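PDB 7L5I: trimethylamine-N-oxide reductase from Haemophilus influenzae, which probably reduces S- and N-oxides such as trimethylamine N-oxide at a molybdenum centre held by two molybdopterin guanine dinucleotide cofactors. Local coordinates for residues 193-198 against 607-612; 391-396 against 520-525; 341-346 against 372-377. All coordinates share one frame; numbering follows the deposited sequence.

Interaction 1 of 3, residues 193-198 against 607-612; sequences YEQQTS and KKWVRY. With EPE (4-(2-hydroxyethyl)-1-piperazine ethanesulfonic acid), chain C.
The Trp609 indole meets residues 193-198 with its edge. The carbonyl oxygens of Gln195 and Gln196 lie beside CZ3, near the ring plane, and Gln196 O is 3.4 Å from that atom. Over one face, toward the rim, lies the C2-C3 edge of the piperazine of a buffer molecule, EPE, with its C3 3.3 Å from CE2 of Trp609. The backbone N of Arg611 sits above the rim of the opposite face. The Arg611 guanidinium has a sulfonate oxygen at its edge: NH1 gives EPE O2S a nearly straight bond of 2.8 Å, and a weak one to Gln195 O.

NH2 forms a salt bridge with Glu194 OE2 at 2.8 Å. It approaches the anti side of OE2, tilted out of the carboxylate plane, and the bond is bent. The two planes are 52° apart. The extended Arg611 chain, with CG anti to the backbone N (chi1 -166°), carries the guanidinium this far.

Other bonds involve the backbone. Arg611 N donates to Thr197 OG1 at 2.9 Å. Ser198 N donates to Trp609 O in an almost straight bond. Ser198 OG gives its proton to Lys607 O, 2.7 Å away, and accepts from the N of Glu200. It caps helix 199-205 and ties it to Lys607 of helix 604-608.

The sulfonate takes a further bond from Gln195 N, 3.0 Å from O1S. Glu194 and Glu191 at NH2 and the sulfonate at NH1 would be expected to stabilise the positive charge of Arg611. EPE probably comes from the crystallisation liquor, but may mark a place where an anion can bind.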
loop_
_atom_site.group_PDB
_atom_site.type_symbol
_atom_site.label_atom_id
_atom_site.label_comp_id
_atom_site.label_asym_id
_atom_site.label_seq_id
_atom_site.Cartn_x
_atom_site.Cartn_y
_atom_site.Cartn_z
ATOM N N TYR A 193 6.555 -8.880 -5.038
ATOM C CA TYR A 193 5.406 -8.904 -5.941
ATOM C C TYR A 193 5.415 -10.139 -6.845
ATOM O O TYR A 193 4.961 -10.107 -7.998
ATOM C CB TYR A 193 5.348 -7.646 -6.812
ATOM C CG TYR A 193 5.290 -6.357 -6.024
ATOM C CD1 TYR A 193 4.549 -6.264 -4.850
ATOM C CD2 TYR A 193 5.975 -5.230 -6.458
ATOM C CE1 TYR A 193 4.505 -5.078 -4.124
ATOM C CE2 TYR A 193 5.930 -4.039 -5.737
ATOM C CZ TYR A 193 5.202 -3.968 -4.576
ATOM O OH TYR A 193 5.164 -2.782 -3.868
ATOM N N GLU A 194 5.865 -11.260 -6.318
ATOM C CA GLU A 194 6.024 -12.504 -7.058
ATOM C C GLU A 194 5.249 -13.627 -6.398
ATOM O O GLU A 194 4.934 -13.592 -5.206
ATOM C CB GLU A 194 7.527 -12.802 -7.215
ATOM C CG GLU A 194 8.167 -11.681 -8.080
ATOM C CD GLU A 194 9.646 -11.820 -8.379
ATOM O OE1 GLU A 194 10.073 -11.321 -9.449
ATOM O OE2 GLU A 194 10.385 -12.392 -7.570
ATOM N N GLN A 195 4.895 -14.630 -7.198
ATOM C CA GLN A 195 4.103 -15.738 -6.663
ATOM C C GLN A 195 4.868 -16.490 -5.580
ATOM O O GLN A 195 6.097 -16.647 -5.648
ATOM C CB GLN A 195 3.697 -16.682 -7.809
ATOM C CG GLN A 195 2.942 -17.925 -7.380
ATOM C CD GLN A 195 1.600 -17.646 -6.743
ATOM O OE1 GLN A 195 1.523 -17.080 -5.662
ATOM N NE2 GLN A 195 0.520 -18.039 -7.431
ATOM N N GLN A 196 4.129 -16.948 -4.576
ATOM C CA GLN A 196 4.660 -17.625 -3.406
ATOM C C GLN A 196 4.520 -19.135 -3.550
ATOM O O GLN A 196 3.757 -19.637 -4.375
ATOM C CB GLN A 196 3.916 -17.164 -2.139
ATOM C CG GLN A 196 3.712 -15.681 -2.018
ATOM C CD GLN A 196 4.963 -15.011 -1.576
ATOM O OE1 GLN A 196 5.262 -14.960 -0.373
ATOM N NE2 GLN A 196 5.746 -14.544 -2.538
ATOM N N THR A 197 5.255 -19.862 -2.710
ATOM C CA THR A 197 5.010 -21.280 -2.583
ATOM C C THR A 197 3.523 -21.548 -2.449
ATOM O O THR A 197 2.815 -20.864 -1.706
ATOM C CB THR A 197 5.752 -21.852 -1.387
ATOM O OG1 THR A 197 7.150 -21.875 -1.703
ATOM C CG2 THR A 197 5.258 -23.272 -1.085
ATOM N N SER A 198 3.061 -22.559 -3.168
ATOM C CA SER A 198 1.643 -22.880 -3.183
ATOM C C SER A 198 1.063 -23.016 -1.784
ATOM O O SER A 198 1.590 -23.733 -0.928
ATOM C CB SER A 198 1.389 -24.184 -3.930
ATOM O OG SER A 198 0.033 -24.579 -3.764
ATOM N N LYS A 607 -0.411 -26.308 -8.129
ATOM C CA LYS A 607 -0.761 -26.648 -6.752
ATOM C C LYS A 607 0.447 -27.151 -5.973
ATOM O O LYS A 607 0.474 -27.048 -4.745
ATOM C CB LYS A 607 -1.871 -27.694 -6.736
ATOM C CG LYS A 607 -3.231 -27.141 -7.102
ATOM C CD LYS A 607 -4.213 -28.261 -7.355
ATOM C CE LYS A 607 -5.603 -27.730 -7.640
ATOM N NZ LYS A 607 -6.459 -28.827 -8.160
ATOM N N LYS A 608 1.460 -27.678 -6.665
ATOM C CA LYS A 608 2.639 -28.224 -6.005
ATOM C C LYS A 608 3.856 -27.305 -6.058
ATOM O O LYS A 608 4.932 -27.706 -5.600
ATOM C CB LYS A 608 3.005 -29.568 -6.666
ATOM C CG LYS A 608 1.950 -30.648 -6.415
ATOM C CD LYS A 608 2.138 -31.799 -7.385
ATOM C CE LYS A 608 1.607 -33.106 -6.829
ATOM N NZ LYS A 608 2.566 -34.193 -7.161
ATOM N N TRP A 609 3.726 -26.106 -6.603
ATOM C CA TRP A 609 4.892 -25.278 -6.871
ATOM C C TRP A 609 5.518 -24.751 -5.585
ATOM O O TRP A 609 4.827 -24.220 -4.704
ATOM C CB TRP A 609 4.528 -24.109 -7.788
ATOM C CG TRP A 609 5.739 -23.353 -8.222
ATOM C CD1 TRP A 609 6.704 -23.767 -9.101
ATOM C CD2 TRP A 609 6.136 -22.058 -7.775
ATOM N NE1 TRP A 609 7.677 -22.792 -9.235
ATOM C CE2 TRP A 609 7.346 -21.734 -8.426
ATOM C CE3 TRP A 609 5.589 -21.136 -6.884
ATOM C CZ2 TRP A 609 8.011 -20.530 -8.206
ATOM C CZ3 TRP A 609 6.252 -19.933 -6.685
ATOM C CH2 TRP A 609 7.435 -19.639 -7.352
ATOM N N VAL A 610 6.845 -24.885 -5.493
ATOM C CA VAL A 610 7.621 -24.434 -4.345
ATOM C C VAL A 610 8.593 -23.356 -4.820
ATOM O O VAL A 610 9.428 -23.595 -5.702
ATOM C CB VAL A 610 8.354 -25.608 -3.672
ATOM C CG1 VAL A 610 9.275 -25.121 -2.552
ATOM C CG2 VAL A 610 7.359 -26.636 -3.152
ATOM N N ARG A 611 8.486 -22.170 -4.230
ATOM C CA ARG A 611 9.396 -21.091 -4.563
ATOM C C ARG A 611 10.821 -21.461 -4.149
ATOM O O ARG A 611 11.053 -22.019 -3.085
ATOM C CB ARG A 611 8.906 -19.812 -3.883
ATOM C CG ARG A 611 9.551 -18.543 -4.410
ATOM C CD ARG A 611 8.849 -17.253 -3.937
ATOM N NE ARG A 611 9.675 -16.131 -4.397
ATOM C CZ ARG A 611 9.658 -15.639 -5.626
ATOM N NH1 ARG A 611 8.791 -16.101 -6.544
ATOM N NH2 ARG A 611 10.493 -14.671 -5.968
ATOM N N TYR A 612 11.780 -21.171 -5.023
ATOM C CA TYR A 612 13.196 -21.485 -4.807
ATOM C C TYR A 612 13.454 -22.988 -4.810
ATOM O O TYR A 612 14.536 -23.432 -4.432
ATOM C CB TYR A 612 13.756 -20.821 -3.536
ATOM C CG TYR A 612 13.862 -19.317 -3.726
ATOM C CD1 TYR A 612 14.703 -18.796 -4.698
ATOM C CD2 TYR A 612 13.064 -18.432 -3.022
ATOM C CE1 TYR A 612 14.769 -17.459 -4.956
ATOM C CE2 TYR A 612 13.128 -17.060 -3.291
ATOM C CZ TYR A 612 13.992 -16.590 -4.258
ATOM O OH TYR A 612 14.112 -15.251 -4.577
HETATM N N1 EPE C . 6.296 -18.890 -11.757
HETATM C C2 EPE C . 5.448 -19.623 -10.792
HETATM C C3 EPE C . 5.570 -21.109 -11.106
HETATM N N4 EPE C . 5.249 -21.417 -12.493
HETATM C C5 EPE C . 5.884 -20.580 -13.495
HETATM C C6 EPE C . 5.832 -19.094 -13.140
HETATM C C7 EPE C . 5.039 -22.815 -12.860
HETATM C C8 EPE C . 4.050 -23.599 -11.979
HETATM O O8 EPE C . 2.790 -22.949 -11.937
HETATM C C9 EPE C . 6.180 -17.454 -11.492
HETATM C C10 EPE C . 7.346 -17.109 -10.596
HETATM S S EPE C . 7.488 -15.329 -10.292
HETATM O O1S EPE C . 6.172 -14.760 -9.913
HETATM O O2S EPE C . 8.496 -15.259 -9.246
HETATM O O3S EPE C . 7.991 -14.660 -11.486
#

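Interaction 2 of 3, residues 391-396 against 520-525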
loop_
_atom_site.group_PDB
_atom_site.type_symbol
_atom_site.label_atom_id
_atom_site.label_comp_id
_atom_site.label_asym_id
_atom_site.label_seq_id
_atom_site.Cartn_x
_atom_site.Cartn_y
_atom_site.Cartn_z
ATOM N N GLY A 391 -1.303 -13.822 -2.397
ATOM C CA GLY A 391 -0.091 -14.545 -2.744
ATOM C C GLY A 391 -0.161 -15.989 -2.290
ATOM O O GLY A 391 -0.630 -16.307 -1.189
ATOM N N GLY A 392 0.303 -16.894 -3.168
ATOM C CA GLY A 392 0.297 -18.299 -2.865
ATOM C C GLY A 392 -0.901 -19.064 -3.364
ATOM O O GLY A 392 -0.843 -20.287 -3.443
ATOM N N VAL A 393 -1.992 -18.383 -3.699
ATOM C CA VAL A 393 -3.115 -19.107 -4.296
ATOM C C VAL A 393 -2.648 -19.671 -5.626
ATOM O O VAL A 393 -2.094 -18.921 -6.451
ATOM C CB VAL A 393 -4.327 -18.189 -4.481
ATOM C CG1 VAL A 393 -5.459 -18.936 -5.193
ATOM C CG2 VAL A 393 -4.780 -17.701 -3.114
ATOM N N PRO A 394 -2.816 -20.962 -5.881
ATOM C CA PRO A 394 -2.176 -21.549 -7.064
ATOM C C PRO A 394 -2.563 -20.846 -8.362
ATOM O O PRO A 394 -3.732 -20.547 -8.616
ATOM C CB PRO A 394 -2.661 -22.998 -7.036
ATOM C CG PRO A 394 -2.918 -23.305 -5.591
ATOM C CD PRO A 394 -3.452 -21.987 -5.023
ATOM N N THR A 395 -1.558 -20.640 -9.216
ATOM C CA THR A 395 -1.757 -19.970 -10.488
ATOM C C THR A 395 -2.609 -20.816 -11.426
ATOM O O THR A 395 -2.273 -21.971 -11.714
ATOM C CB THR A 395 -0.413 -19.674 -11.148
ATOM O OG1 THR A 395 0.458 -19.015 -10.213
ATOM C CG2 THR A 395 -0.614 -18.807 -12.382
ATOM N N ALA A 396 -3.674 -20.224 -11.957
ATOM C CA ALA A 396 -4.565 -20.959 -12.840
ATOM C C ALA A 396 -3.982 -21.029 -14.243
ATOM O O ALA A 396 -3.122 -20.226 -14.637
ATOM C CB ALA A 396 -5.944 -20.304 -12.894
ATOM N N SER A 520 -3.340 -15.690 -8.635
ATOM C CA SER A 520 -4.027 -16.851 -9.191
ATOM C C SER A 520 -4.428 -16.615 -10.631
ATOM O O SER A 520 -4.414 -17.554 -11.437
ATOM C CB SER A 520 -5.274 -17.170 -8.358
ATOM O OG SER A 520 -6.216 -16.132 -8.478
ATOM N N MET A 521 -4.776 -15.378 -10.966
ATOM C CA MET A 521 -5.352 -15.054 -12.255
ATOM C C MET A 521 -6.490 -16.008 -12.597
ATOM O O MET A 521 -6.620 -16.457 -13.736
ATOM C CB MET A 521 -4.282 -15.085 -13.346
ATOM C CG MET A 521 -3.091 -14.249 -13.023
ATOM S SD MET A 521 -3.600 -12.567 -12.554
ATOM C CE MET A 521 -3.597 -11.813 -14.118
ATOM N N MET A 522 -7.330 -16.322 -11.609
ATOM C CA MET A 522 -8.245 -17.441 -11.756
ATOM C C MET A 522 -9.571 -17.083 -12.428
ATOM O O MET A 522 -10.362 -17.992 -12.700
ATOM C CB MET A 522 -8.529 -18.072 -10.395
ATOM C CG MET A 522 -9.225 -17.162 -9.476
ATOM S SD MET A 522 -9.814 -18.058 -8.031
ATOM C CE MET A 522 -8.324 -18.797 -7.491
ATOM N N SER A 523 -9.828 -15.806 -12.700
ATOM C CA SER A 523 -11.053 -15.423 -13.385
ATOM C C SER A 523 -10.856 -14.111 -14.131
ATOM O O SER A 523 -10.060 -13.260 -13.720
ATOM C CB SER A 523 -12.245 -15.225 -12.439
ATOM O OG SER A 523 -12.326 -16.266 -11.485
ATOM N N VAL A 524 -11.641 -13.940 -15.199
ATOM C CA VAL A 524 -11.869 -12.645 -15.830
ATOM C C VAL A 524 -13.179 -12.105 -15.275
ATOM O O VAL A 524 -14.221 -12.773 -15.351
ATOM C CB VAL A 524 -11.932 -12.748 -17.356
ATOM C CG1 VAL A 524 -12.088 -11.375 -17.968
ATOM C CG2 VAL A 524 -10.710 -13.434 -17.865
ATOM N N TYR A 525 -13.115 -10.923 -14.674
ATOM C CA TYR A 525 -14.280 -10.301 -14.063
ATOM C C TYR A 525 -14.807 -9.191 -14.959
ATOM O O TYR A 525 -14.063 -8.241 -15.258
ATOM C CB TYR A 525 -13.924 -9.715 -12.699
ATOM C CG TYR A 525 -13.701 -10.656 -11.546
ATOM C CD1 TYR A 525 -14.106 -11.984 -11.576
ATOM C CD2 TYR A 525 -13.103 -10.179 -10.379
ATOM C CE1 TYR A 525 -13.900 -12.807 -10.476
ATOM C CE2 TYR A 525 -12.932 -10.980 -9.298
ATOM C CZ TYR A 525 -13.324 -12.284 -9.338
ATOM O OH TYR A 525 -13.119 -13.082 -8.225
#
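This is a small loop-to-loop packing contact fixed by one backbone hydrogen bond. It joins residues 391-396, in the long loop after strand 381-383, to the turn between strands 512-517 and 523-527.

The bond runs from Ala396 N to Ser520 O, 2.8 Å long and close to straight. Apolar groups pack around it. Val393 turns CG1 anti to its backbone N (chi1 176°), and this branch lies 3.6 Å from Ser520 CB. The same methyl meets the end of Met522, whose CE is 3.7 Å from Val393 CG1. The two side chains cross at about a right angle. Met522 bends at its last torsion (chi3 55°) to bring CE there. Further along, the Ala396 methyl rests against the backbone of Met522, with CB 3.8 Å from Met522 CA.

Polar ends turn to other partners. Ser520 OG bonds to Asp228 and receives a weak bond from Met522 N. Thr395 OG1 bonds to Gln195. Lys230 and Tyr234 of helix 230-240 also pack on Val393.

Strands 512-517 and 523-527 are antiparallel neighbours in a mixed sheet, so residues 520-522 belong to a beta-hairpin connection, with the loop 391-396 laid against it.

Interaction 3 of 3, residues 341-346 against 372-377; sequences SKRTML and LGQIGL
Hydrogen bonds centre on the Gln374 amide, which reaches the backbone of residues 342-344 with both of its polar atoms. Thr344 N donates to OE1 of Gln374 at 2.8 Å. The bond is almost straight and uses an in-plane lone pair of OE1. On the other arm, Gln374 NE2 donates to Lys342 O in a longer, bent bond of 3.2 Å, with Lys342 O lying 29° out of the Gln374 amide plane. The chain is extended beyond CG (chi2 170°), which carries the amide to the backbone of 342-344. NE2 also bonds to Phe339 O in helix 329-341.

The Arg343 side chain packs beside this. It bends at chi2 and chi3, and its CD lies 3.4 Å from Gln374 OE1. Leu377 CD1 sits over the rim of one face of the guanidinium, 3.9 Å from Arg343 NH2. Arg343 NH1 bonds to Pro378 O, just past the segment.

Purely apolar contact is slight: the CD1 atoms of Leu346 and Leu372 are 4.2 Å apart.

Within 372-377, Gln374 to Leu377 form a type II beta turn, closed by a bond from Leu377 N to Gln374 O.

One glutamine thus satisfies backbone groups at the start of strand 344-348 and at the end of helix 329-341. With two acceptors for NE2 and a straight bond to OE1, its amide orientation is well defined.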
loop_
_atom_site.group_PDB
_atom_site.type_symbol
_atom_site.label_atom_id
_atom_site.label_comp_id
_atom_site.label_asym_id
_atom_site.label_seq_id
_atom_site.Cartn_x
_atom_site.Cartn_y
_atom_site.Cartn_z
ATOM N N SER A 341 12.770 -26.877 14.672
ATOM C CA SER A 341 12.343 -28.244 14.905
ATOM C C SER A 341 11.224 -28.663 13.978
ATOM O O SER A 341 11.053 -29.858 13.733
ATOM C CB SER A 341 11.882 -28.390 16.358
ATOM O OG SER A 341 10.675 -27.686 16.540
ATOM N N LYS A 342 10.458 -27.707 13.472
ATOM C CA LYS A 342 9.267 -27.949 12.686
ATOM C C LYS A 342 9.457 -27.305 11.318
ATOM O O LYS A 342 10.289 -26.422 11.149
ATOM C CB LYS A 342 8.022 -27.351 13.361
ATOM C CG LYS A 342 7.792 -27.748 14.804
ATOM C CD LYS A 342 7.555 -29.239 14.970
ATOM C CE LYS A 342 6.250 -29.706 14.342
ATOM N NZ LYS A 342 6.026 -31.178 14.520
ATOM N N ARG A 343 8.680 -27.767 10.344
ATOM C CA ARG A 343 8.652 -27.124 9.029
ATOM C C ARG A 343 7.903 -25.803 9.157
ATOM O O ARG A 343 6.702 -25.794 9.458
ATOM C CB ARG A 343 7.997 -28.045 8.010
ATOM C CG ARG A 343 7.955 -27.509 6.585
ATOM C CD ARG A 343 9.350 -27.292 5.982
ATOM N NE ARG A 343 10.200 -28.472 6.107
ATOM C CZ ARG A 343 10.131 -29.544 5.324
ATOM N NH1 ARG A 343 9.264 -29.615 4.321
ATOM N NH2 ARG A 343 10.954 -30.560 5.543
ATOM N N THR A 344 8.613 -24.696 8.938
ATOM C CA THR A 344 8.154 -23.351 9.273
ATOM C C THR A 344 8.203 -22.440 8.049
ATOM O O THR A 344 9.213 -22.398 7.342
ATOM C CB THR A 344 9.042 -22.787 10.379
ATOM O OG1 THR A 344 8.890 -23.623 11.542
ATOM C CG2 THR A 344 8.668 -21.351 10.757
ATOM N N MET A 345 7.101 -21.721 7.811
ATOM C CA MET A 345 7.037 -20.675 6.789
ATOM C C MET A 345 6.992 -19.319 7.471
ATOM O O MET A 345 6.038 -19.005 8.198
ATOM C CB MET A 345 5.815 -20.857 5.885
ATOM C CG MET A 345 5.665 -19.770 4.806
ATOM S SD MET A 345 7.044 -19.632 3.657
ATOM C CE MET A 345 6.715 -21.014 2.591
ATOM N N LEU A 346 8.002 -18.491 7.207
ATOM C CA LEU A 346 8.052 -17.121 7.722
ATOM C C LEU A 346 7.363 -16.176 6.730
ATOM O O LEU A 346 7.914 -15.876 5.679
ATOM C CB LEU A 346 9.492 -16.688 7.950
ATOM C CG LEU A 346 10.331 -17.523 8.907
ATOM C CD1 LEU A 346 11.730 -16.992 8.985
ATOM C CD2 LEU A 346 9.732 -17.531 10.289
ATOM N N LEU A 372 17.739 -21.192 9.105
ATOM C CA LEU A 372 16.864 -22.324 9.362
ATOM C C LEU A 372 16.989 -23.383 8.282
ATOM O O LEU A 372 16.788 -24.566 8.558
ATOM C CB LEU A 372 15.422 -21.840 9.458
ATOM C CG LEU A 372 15.112 -20.977 10.678
ATOM C CD1 LEU A 372 13.751 -20.355 10.530
ATOM C CD2 LEU A 372 15.154 -21.857 11.887
ATOM N N GLY A 373 17.276 -22.978 7.047
ATOM C CA GLY A 373 17.661 -23.929 6.023
ATOM C C GLY A 373 16.539 -24.623 5.293
ATOM O O GLY A 373 16.783 -25.643 4.640
ATOM N N GLN A 374 15.314 -24.094 5.358
ATOM C CA GLN A 374 14.150 -24.761 4.781
ATOM C C GLN A 374 13.682 -24.098 3.488
ATOM O O GLN A 374 12.650 -24.492 2.936
ATOM C CB GLN A 374 13.022 -24.798 5.814
ATOM C CG GLN A 374 13.393 -25.479 7.109
ATOM C CD GLN A 374 12.336 -25.274 8.169
ATOM O OE1 GLN A 374 11.175 -25.056 7.852
ATOM N NE2 GLN A 374 12.741 -25.333 9.430
ATOM N N ILE A 375 14.442 -23.124 2.987
ATOM C CA ILE A 375 14.114 -22.456 1.730
ATOM C C ILE A 375 14.122 -23.474 0.607
ATOM O O ILE A 375 15.063 -24.259 0.483
ATOM C CB ILE A 375 15.129 -21.337 1.467
ATOM C CG1 ILE A 375 14.958 -20.206 2.486
ATOM C CG2 ILE A 375 14.971 -20.811 0.053
ATOM C CD1 ILE A 375 16.108 -19.197 2.493
ATOM N N GLY A 376 13.082 -23.449 -0.241
ATOM C CA GLY A 376 12.982 -24.390 -1.325
ATOM C C GLY A 376 12.382 -25.738 -0.988
ATOM O O GLY A 376 12.313 -26.609 -1.870
ATOM N N LEU A 377 11.965 -25.958 0.267
ATOM C CA LEU A 377 11.280 -27.173 0.667
ATOM C C LEU A 377 9.772 -26.943 0.748
ATOM O O LEU A 377 9.329 -25.830 1.034
ATOM C CB LEU A 377 11.769 -27.639 2.028
ATOM C CG LEU A 377 13.253 -27.985 2.152
ATOM C CD1 LEU A 377 13.533 -28.385 3.604
ATOM C CD2 LEU A 377 13.602 -29.093 1.187
#

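In the fold
All three contacts are partly buried, about 20 to 28 Å from the chain centre, with interaction 3 farthest out. Interaction 1 has exposed residues such as Trp609, interaction 3 has one, Lys342, and interaction 2 has none. Interactions 1 and 2 adjoin: the Gln195 amide bonds to Gly392 N and Val393 O, so 193-198 touches both 607-612 and 391-396. Interaction 1 also meets interaction 3, through Val610 on Gly376 and Leu377 and Tyr612 on Ile375. Interactions 2 and 3 do not touch. The chemistry differs. Interaction 1 combines a salt bridge with a bound sulfonate, interaction 2 is mainly apolar, and interaction 3 rests on an amide gripping backbone where strand 344-348 enters the parallel sheet.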